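Putative uncharacterized protein PH0242 (Pyrococcus horikoshii, PDB 3VU1) is the C-terminal globular domain of an archaeal oligosaccharyltransferase of the AglB family, a fold rich in beta strands that carries a bound calcium ion. Local coordinates at residues A65-R70 and T210-K215; A69-I74 and P221-S226; N23-A28 and G380-Y385. All blocks are in the same frame, centred on the assembly; numbering follows the deposited sequence.

Following the chain from its N terminus, the loop 23-28 after helix 13-23 comes first, and in contact 3 it meets the end of strand 372-381, closing a loop of more than 350 residues. Contacts 1 and 2 both nest inside that loop. Both begin where helix 60-69 runs out: contact 1 joins its end to the start of helix 212-218, and contact 2 joins the loop beyond it to the loop before helix 228-235. Their centres lie about 8 Å apart, and Asp71 links them through Thr210 and Lys215. Contact 3 sits apart, its centre about 29 Å from that of contact 1, tying the N-terminal region to a segment of the Peripheral 2 domain family.

Contact 1 (A65-R70 and T210-K215)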
loop_
_atom_site.group_PDB
_atom_site.type_symbol
_atom_site.label_atom_id
_atom_site.label_comp_id
_atom_site.label_asym_id
_atom_site.label_seq_id
_atom_site.Cartn_x
_atom_site.Cartn_y
_atom_site.Cartn_z
ATOM N N ALA A 65 0.572 4.101 9.181
ATOM C CA ALA A 65 -0.738 4.554 9.608
ATOM C C ALA A 65 -1.238 5.550 8.586
ATOM O O ALA A 65 -2.449 5.636 8.358
ATOM C CB ALA A 65 -0.714 5.160 11.002
ATOM N N LEU A 66 -0.309 6.282 7.961
ATOM C CA LEU A 66 -0.675 7.312 7.013
ATOM C C LEU A 66 -1.365 6.594 5.856
ATOM O O LEU A 66 -2.468 6.950 5.447
ATOM C CB LEU A 66 0.550 8.096 6.522
ATOM C CG LEU A 66 0.281 9.255 5.528
ATOM C CD1 LEU A 66 -0.825 10.222 5.973
ATOM C CD2 LEU A 66 1.541 10.048 5.239
ATOM N N PHE A 67 -0.716 5.548 5.358
ATOM C CA PHE A 67 -1.348 4.677 4.372
ATOM C C PHE A 67 -2.726 4.167 4.793
ATOM O O PHE A 67 -3.677 4.341 4.055
ATOM C CB PHE A 67 -0.434 3.501 4.056
ATOM C CG PHE A 67 -1.026 2.529 3.108
ATOM C CD1 PHE A 67 -1.397 2.928 1.821
ATOM C CD2 PHE A 67 -1.224 1.197 3.495
ATOM C CE1 PHE A 67 -1.961 2.021 0.942
ATOM C CE2 PHE A 67 -1.787 0.279 2.606
ATOM C CZ PHE A 67 -2.162 0.697 1.329
ATOM N N LEU A 68 -2.836 3.557 5.975
ATOM C CA LEU A 68 -4.040 2.796 6.337
ATOM C C LEU A 68 -5.250 3.652 6.649
ATOM O O LEU A 68 -6.358 3.290 6.289
ATOM C CB LEU A 68 -3.768 1.833 7.495
ATOM C CG LEU A 68 -2.825 0.659 7.174
ATOM C CD1 LEU A 68 -2.256 -0.036 8.406
ATOM C CD2 LEU A 68 -3.491 -0.355 6.277
ATOM N N ALA A 69 -5.027 4.780 7.319
ATOM C CA ALA A 69 -6.099 5.594 7.874
ATOM C C ALA A 69 -6.578 6.629 6.863
ATOM O O ALA A 69 -7.541 7.334 7.104
ATOM C CB ALA A 69 -5.636 6.285 9.162
ATOM N N ARG A 70 -5.908 6.753 5.733
ATOM C CA ARG A 70 -6.269 7.839 4.844
ATOM C C ARG A 70 -6.672 7.404 3.471
ATOM O O ARG A 70 -6.710 6.223 3.167
ATOM C CB ARG A 70 -5.155 8.854 4.751
ATOM C CG ARG A 70 -4.734 9.316 6.097
ATOM C CD ARG A 70 -5.648 10.376 6.695
ATOM N NE ARG A 70 -4.689 11.352 7.203
ATOM C CZ ARG A 70 -4.709 12.649 6.962
ATOM N NH1 ARG A 70 -5.716 13.185 6.309
ATOM N NH2 ARG A 70 -3.725 13.403 7.448
ATOM N N THR A 210 -13.507 6.522 4.446
ATOM C CA THR A 210 -12.943 6.096 3.162
ATOM C C THR A 210 -11.459 5.729 3.229
ATOM O O THR A 210 -10.769 5.727 2.213
ATOM C CB THR A 210 -13.178 7.148 2.061
ATOM O OG1 THR A 210 -12.591 8.408 2.441
ATOM C CG2 THR A 210 -14.690 7.323 1.802
ATOM N N SER A 211 -10.979 5.412 4.426
ATOM C CA SER A 211 -9.580 5.041 4.650
ATOM C C SER A 211 -9.221 3.831 3.809
ATOM O O SER A 211 -10.074 2.970 3.554
ATOM C CB SER A 211 -9.370 4.699 6.136
ATOM O OG SER A 211 -10.211 3.610 6.530
ATOM N N ASN A 212 -7.956 3.736 3.418
ATOM C CA ASN A 212 -7.452 2.577 2.710
ATOM C C ASN A 212 -7.633 1.237 3.440
ATOM O O ASN A 212 -7.820 0.204 2.797
ATOM C CB ASN A 212 -5.992 2.793 2.374
ATOM C CG ASN A 212 -5.787 3.868 1.317
ATOM O OD1 ASN A 212 -6.649 4.110 0.482
ATOM N ND2 ASN A 212 -4.647 4.540 1.372
ATOM N N PHE A 213 -7.555 1.227 4.772
ATOM C CA PHE A 213 -7.776 -0.012 5.501
ATOM C C PHE A 213 -9.191 -0.567 5.263
ATOM O O PHE A 213 -9.362 -1.754 5.009
ATOM C CB PHE A 213 -7.569 0.191 6.988
ATOM C CG PHE A 213 -7.955 -1.004 7.822
ATOM C CD1 PHE A 213 -9.072 -0.961 8.652
ATOM C CD2 PHE A 213 -7.210 -2.158 7.789
ATOM C CE1 PHE A 213 -9.440 -2.051 9.437
ATOM C CE2 PHE A 213 -7.564 -3.262 8.575
ATOM C CZ PHE A 213 -8.676 -3.214 9.395
ATOM N N VAL A 214 -10.193 0.304 5.371
ATOM C CA VAL A 214 -11.570 -0.061 5.114
ATOM C C VAL A 214 -11.706 -0.662 3.710
ATOM O O VAL A 214 -12.366 -1.683 3.553
ATOM C CB VAL A 214 -12.493 1.163 5.286
ATOM C CG1 VAL A 214 -13.830 0.913 4.631
ATOM C CG2 VAL A 214 -12.700 1.486 6.760
ATOM N N LYS A 215 -11.059 -0.056 2.705
ATOM C CA LYS A 215 -11.104 -0.565 1.340
ATOM C C LYS A 215 -10.494 -1.950 1.238
ATOM O O LYS A 215 -11.098 -2.843 0.664
ATOM C CB LYS A 215 -10.355 0.338 0.349
ATOM C CG LYS A 215 -10.826 1.775 0.168
ATOM C CD LYS A 215 -9.979 2.415 -0.948
ATOM C CE LYS A 215 -10.160 3.923 -1.051
ATOM N NZ LYS A 215 -9.538 4.719 0.057
#
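CA of Leu68, near the end of helix 60-69, lies 4.7 Å from CA of Phe213 in the first turn of helix 212-218. This is a helix end meeting a helix start: Ser211 holds the N-cap position, and the amides N of Phe213 and N of Asn212 donate to O of Leu68 (2.8 Å) and O of Arg70 respectively. The side chain of Asn212, its CG anti to its own carbonyl carbon (chi1 -69°), adds a third bond: ND2 reaches O of Phe67 at 2.9 Å, with an N-H...O angle of 141°. ND2 also touches the Phe67 ring, 3.7 Å from both CD1 and CE1, and CB of Asn212 lies over one face; ring and amide planes are 42° apart. That ring also stacks on Phe236. Beyond the bonds, CB of Leu68 touches CB of Phe213 at 4.2 Å, while CB of Ser211 packs against the carbonyl oxygens of Leu68 and Ala69. The OG of Ser211 turns to O of Val208. On the other branch of the Asn212 amide, OD1 accepts from NZ of Lys215 at 3.0 Å; the same NZ donates to O of Thr210 and forms a salt bridge with OD2 of Asp71.

Contact 2 (A69-I74 and P221-S226); sequences ARDGNI and PTSSYS
Asp71 reaches from the loop after helix 60-69 to Ser223, Ser224 and Tyr225 in the loop before helix 228-235, where Ser223 opens an ST turn. CB of Asp71 comes within 4.1 Å of CE2 of Tyr225. Its CG, anti to the backbone N (chi1 -178°), lies at the edge of that ring, in its plane, with the carboxylate and ring planes 60° apart. At the tip the two oxygens divide their partners. OD1 takes the backbone N of Ser224 at 2.9 Å, and OD2 takes the hydroxyl OG of Ser223 at 2.7 Å; each oxygen uses its syn lone pair. OD1 of Asp71 also lies 3.3 Å from CD2 of Tyr225, placed obliquely to the ring. Both oxygens have further partners: Thr210 OG1 bonds to OD1 and Lys215 forms a salt bridge with OD2, so several donors fix the rotation of a buried carboxylate and would probably stabilise its negative charge. Next along the chain, Gly72 sets its CA 3.5 Å from CD2 of Tyr225. The ST turn is closed by N of Tyr225, which donates to OG of Ser223 at 3.1 Å.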
loop_
_atom_site.group_PDB
_atom_site.type_symbol
_atom_site.label_atom_id
_atom_site.label_comp_id
_atom_site.label_asym_id
_atom_site.label_seq_id
_atom_site.Cartn_x
_atom_site.Cartn_y
_atom_site.Cartn_z
ATOM N N ALA A 69 -5.027 4.780 7.319
ATOM C CA ALA A 69 -6.099 5.594 7.874
ATOM C C ALA A 69 -6.578 6.629 6.863
ATOM O O ALA A 69 -7.541 7.334 7.104
ATOM C CB ALA A 69 -5.636 6.285 9.162
ATOM N N ARG A 70 -5.908 6.753 5.733
ATOM C CA ARG A 70 -6.269 7.839 4.844
ATOM C C ARG A 70 -6.672 7.404 3.471
ATOM O O ARG A 70 -6.710 6.223 3.167
ATOM C CB ARG A 70 -5.155 8.854 4.751
ATOM C CG ARG A 70 -4.734 9.316 6.097
ATOM C CD ARG A 70 -5.648 10.376 6.695
ATOM N NE ARG A 70 -4.689 11.352 7.203
ATOM C CZ ARG A 70 -4.709 12.649 6.962
ATOM N NH1 ARG A 70 -5.716 13.185 6.309
ATOM N NH2 ARG A 70 -3.725 13.403 7.448
ATOM N N ASP A 71 -6.964 8.391 2.641
ATOM C CA ASP A 71 -7.633 8.181 1.385
ATOM C C ASP A 71 -6.998 9.189 0.464
ATOM O O ASP A 71 -6.490 10.209 0.925
ATOM C CB ASP A 71 -9.116 8.491 1.569
ATOM C CG ASP A 71 -9.932 8.263 0.305
ATOM O OD1 ASP A 71 -11.045 8.863 0.218
ATOM O OD2 ASP A 71 -9.462 7.496 -0.581
ATOM N N GLY A 72 -6.990 8.884 -0.829
ATOM C CA GLY A 72 -6.593 9.846 -1.837
ATOM C C GLY A 72 -5.137 10.206 -1.819
ATOM O O GLY A 72 -4.298 9.383 -1.489
ATOM N N ASN A 73 -4.840 11.450 -2.178
ATOM C CA ASN A 73 -3.460 11.867 -2.432
ATOM C C ASN A 73 -2.548 11.705 -1.250
ATOM O O ASN A 73 -1.451 11.173 -1.404
ATOM C CB ASN A 73 -3.397 13.320 -2.908
ATOM C CG ASN A 73 -3.688 13.456 -4.378
ATOM O OD1 ASN A 73 -3.508 12.518 -5.154
ATOM N ND2 ASN A 73 -4.136 14.625 -4.773
ATOM N N ILE A 74 -3.003 12.171 -0.083
ATOM C CA ILE A 74 -2.165 12.178 1.087
ATOM C C ILE A 74 -1.795 10.774 1.547
ATOM O O ILE A 74 -0.790 10.609 2.250
ATOM C CB ILE A 74 -2.780 12.970 2.253
ATOM C CG1 ILE A 74 -1.679 13.652 3.069
ATOM C CG2 ILE A 74 -3.643 12.094 3.159
ATOM C CD1 ILE A 74 -2.265 14.744 3.932
ATOM N N PRO A 221 -15.238 -0.549 -2.249
ATOM C CA PRO A 221 -14.565 0.299 -3.230
ATOM C C PRO A 221 -14.974 1.778 -3.138
ATOM O O PRO A 221 -15.334 2.369 -4.130
ATOM C CB PRO A 221 -15.012 -0.311 -4.567
ATOM C CG PRO A 221 -16.355 -0.900 -4.278
ATOM C CD PRO A 221 -16.443 -1.193 -2.800
ATOM N N THR A 222 -14.936 2.384 -1.967
ATOM C CA THR A 222 -15.249 3.800 -1.916
ATOM C C THR A 222 -14.044 4.646 -1.586
ATOM O O THR A 222 -13.134 4.234 -0.851
ATOM C CB THR A 222 -16.302 4.150 -0.864
ATOM O OG1 THR A 222 -15.924 3.563 0.400
ATOM C CG2 THR A 222 -17.697 3.717 -1.333
ATOM N N SER A 223 -14.106 5.860 -2.114
ATOM C CA SER A 223 -13.131 6.887 -1.907
ATOM C C SER A 223 -13.871 8.217 -2.026
ATOM O O SER A 223 -14.808 8.341 -2.792
ATOM C CB SER A 223 -12.061 6.764 -2.976
ATOM O OG SER A 223 -11.037 7.690 -2.778
ATOM N N SER A 224 -13.482 9.200 -1.234
ATOM C CA SER A 224 -13.933 10.562 -1.472
ATOM C C SER A 224 -13.397 11.097 -2.816
ATOM O O SER A 224 -13.850 12.124 -3.301
ATOM C CB SER A 224 -13.488 11.463 -0.325
ATOM O OG SER A 224 -13.918 10.923 0.920
ATOM N N TYR A 225 -12.452 10.391 -3.421
ATOM C CA TYR A 225 -11.727 10.914 -4.569
ATOM C C TYR A 225 -12.030 10.062 -5.782
ATOM O O TYR A 225 -12.251 8.862 -5.671
ATOM C CB TYR A 225 -10.213 11.030 -4.275
ATOM C CG TYR A 225 -9.977 11.813 -3.009
ATOM C CD1 TYR A 225 -9.987 13.213 -3.019
ATOM C CD2 TYR A 225 -9.838 11.162 -1.773
ATOM C CE1 TYR A 225 -9.822 13.947 -1.843
ATOM C CE2 TYR A 225 -9.678 11.883 -0.591
ATOM C CZ TYR A 225 -9.668 13.279 -0.632
ATOM O OH TYR A 225 -9.496 14.007 0.532
ATOM N N SER A 226 -12.078 10.701 -6.937
ATOM C CA SER A 226 -12.559 10.060 -8.135
ATOM C C SER A 226 -11.498 9.141 -8.732
ATOM O O SER A 226 -10.359 9.553 -8.928
ATOM C CB SER A 226 -12.974 11.127 -9.133
ATOM O OG SER A 226 -12.944 10.582 -10.427
#

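Contact 3 (N23-A28 and G380-Y385); sequences NTSKYA and GVDKEY
Ser25 and Tyr27, in the loop between helix 13-23 and strand 30-32, meet Gly380 and Asp382 where strand 372-381, part of the Peripheral 2 domain family, ends. The polar part is a short chain of two hydrogen bonds through OG of Ser25. This atom, anti to the backbone N (chi1 157°), donates to OD1 of Asp382 at 2.6 Å, on the syn lone pair of that oxygen. The same hydroxyl accepts from N of Tyr27 at 2.8 Å, with an N-H...O angle of 163°, which makes an ST turn. It overlaps the type I beta turn from Ser25 to Ala28, in which N of Ala28 bonds to O of Ser25.

The apolar part is carried by the Tyr27 ring. CA of Gly380 sits over the centre of one face, 3.9 Å from the centroid, in a CH-pi contact. CG of Lys26 covers the centre of the opposite face, so the ring is held between a strand backbone and an aliphatic chain. Around the pair, Tyr27 touches Thr351 and Glu435 of the neighbouring strands, and Gly380 bonds through its backbone to Val349.

A third group sets ring C-H atoms beside oxygens. CE1 of Tyr27 comes within 3.5 Å of O of Val381, and its CD1 lies 3.6 Å from OD1 of Asp382. The two side chains, Tyr27 and Asp382, run past one another in opposite senses, with ring and carboxylate planes 37° apart.

Because the Ser25 hydroxyl accepts from N of Tyr27 and donates a hydrogen bond to OD1 of Asp382, the turn and its hold on the strand end probably depend on the same group, while Gly380, with no side chain, brings its CA directly onto the Tyr27 face.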
loop_
_atom_site.group_PDB
_atom_site.type_symbol
_atom_site.label_atom_id
_atom_site.label_comp_id
_atom_site.label_asym_id
_atom_site.label_seq_id
_atom_site.Cartn_x
_atom_site.Cartn_y
_atom_site.Cartn_z
ATOM N N ASN A 23 6.043 -19.321 -1.455
ATOM C CA ASN A 23 5.660 -18.728 -2.756
ATOM C C ASN A 23 6.422 -17.448 -3.129
ATOM O O ASN A 23 6.335 -16.975 -4.244
ATOM C CB ASN A 23 4.131 -18.479 -2.830
ATOM C CG ASN A 23 3.303 -19.777 -2.877
ATOM O OD1 ASN A 23 3.146 -20.481 -1.887
ATOM N ND2 ASN A 23 2.744 -20.067 -4.037
ATOM N N THR A 24 7.176 -16.886 -2.204
ATOM C CA THR A 24 7.863 -15.645 -2.481
ATOM C C THR A 24 9.349 -15.880 -2.367
ATOM O O THR A 24 9.792 -16.799 -1.671
ATOM C CB THR A 24 7.429 -14.506 -1.518
ATOM O OG1 THR A 24 7.906 -14.751 -0.190
ATOM C CG2 THR A 24 5.926 -14.387 -1.455
ATOM N N SER A 25 10.115 -15.041 -3.055
ATOM C CA SER A 25 11.569 -15.013 -2.935
ATOM C C SER A 25 12.022 -14.866 -1.485
ATOM O O SER A 25 11.341 -14.234 -0.671
ATOM C CB SER A 25 12.116 -13.834 -3.729
ATOM O OG SER A 25 13.390 -13.457 -3.232
ATOM N N LYS A 26 13.190 -15.422 -1.182
ATOM C CA LYS A 26 13.751 -15.344 0.160
ATOM C C LYS A 26 14.262 -13.931 0.449
ATOM O O LYS A 26 14.696 -13.648 1.566
ATOM C CB LYS A 26 14.872 -16.384 0.354
ATOM C CG LYS A 26 16.135 -16.114 -0.462
ATOM C CD LYS A 26 17.236 -17.131 -0.197
ATOM C CE LYS A 26 18.079 -17.377 -1.444
ATOM N NZ LYS A 26 19.323 -18.117 -1.112
ATOM N N TYR A 27 14.206 -13.059 -0.562
ATOM C CA TYR A 27 14.634 -11.657 -0.440
ATOM C C TYR A 27 13.457 -10.672 -0.471
ATOM O O TYR A 27 13.656 -9.447 -0.450
ATOM C CB TYR A 27 15.667 -11.308 -1.517
ATOM C CG TYR A 27 16.902 -12.176 -1.446
ATOM C CD1 TYR A 27 17.454 -12.734 -2.598
ATOM C CD2 TYR A 27 17.509 -12.473 -0.211
ATOM C CE1 TYR A 27 18.576 -13.548 -2.533
ATOM C CE2 TYR A 27 18.632 -13.287 -0.139
ATOM C CZ TYR A 27 19.159 -13.821 -1.305
ATOM O OH TYR A 27 20.272 -14.636 -1.246
ATOM N N ALA A 28 12.239 -11.216 -0.522
ATOM C CA ALA A 28 11.024 -10.415 -0.535
ATOM C C ALA A 28 10.765 -9.764 0.825
ATOM O O ALA A 28 11.088 -10.320 1.870
ATOM C CB ALA A 28 9.852 -11.287 -0.921
ATOM N N GLY A 380 21.581 -9.376 -0.815
ATOM C CA GLY A 380 20.972 -10.423 -1.651
ATOM C C GLY A 380 20.005 -9.852 -2.682
ATOM O O GLY A 380 19.212 -8.960 -2.363
ATOM N N VAL A 381 20.098 -10.343 -3.919
ATOM C CA VAL A 381 19.189 -9.971 -4.989
ATOM C C VAL A 381 18.722 -11.207 -5.715
ATOM O O VAL A 381 19.400 -12.220 -5.714
ATOM C CB VAL A 381 19.852 -9.038 -6.011
ATOM C CG1 VAL A 381 19.942 -7.612 -5.474
ATOM C CG2 VAL A 381 21.218 -9.570 -6.404
ATOM N N ASP A 382 17.560 -11.107 -6.349
ATOM C CA ASP A 382 16.946 -12.233 -7.066
ATOM C C ASP A 382 17.528 -12.463 -8.440
ATOM O O ASP A 382 17.522 -13.581 -8.904
ATOM C CB ASP A 382 15.429 -12.049 -7.169
ATOM C CG ASP A 382 14.729 -12.282 -5.837
ATOM O OD1 ASP A 382 15.068 -13.302 -5.187
ATOM O OD2 ASP A 382 13.866 -11.457 -5.431
ATOM N N LYS A 383 18.021 -11.415 -9.094
ATOM C CA LYS A 383 18.637 -11.549 -10.421
ATOM C C LYS A 383 19.890 -10.671 -10.568
ATOM O O LYS A 383 20.210 -9.874 -9.681
ATOM C CB LYS A 383 17.605 -11.288 -11.545
ATOM C CG LYS A 383 16.806 -9.993 -11.441
ATOM C CD LYS A 383 15.454 -10.052 -12.163
ATOM C CE LYS A 383 15.567 -9.931 -13.687
ATOM N NZ LYS A 383 16.111 -8.634 -14.210
ATOM N N GLU A 384 20.611 -10.816 -11.672
ATOM C CA GLU A 384 21.802 -9.997 -11.862
ATOM C C GLU A 384 21.435 -8.563 -12.250
ATOM O O GLU A 384 20.458 -8.333 -12.934
ATOM C CB GLU A 384 22.742 -10.616 -12.892
ATOM C CG GLU A 384 22.357 -10.328 -14.331
ATOM C CD GLU A 384 23.484 -10.617 -15.298
ATOM O OE1 GLU A 384 24.344 -11.453 -14.956
ATOM O OE2 GLU A 384 23.515 -10.009 -16.395
ATOM N N TYR A 385 22.210 -7.598 -11.784
ATOM C CA TYR A 385 21.953 -6.218 -12.121
ATOM C C TYR A 385 23.285 -5.545 -12.219
ATOM O O TYR A 385 24.310 -6.093 -11.796
ATOM C CB TYR A 385 21.183 -5.478 -11.019
ATOM C CG TYR A 385 19.766 -5.909 -10.752
ATOM C CD1 TYR A 385 19.478 -6.767 -9.681
ATOM C CD2 TYR A 385 18.698 -5.433 -11.534
ATOM C CE1 TYR A 385 18.175 -7.158 -9.407
ATOM C CE2 TYR A 385 17.390 -5.828 -11.268
ATOM C CZ TYR A 385 17.138 -6.688 -10.198
ATOM O OH TYR A 385 15.859 -7.087 -9.890
#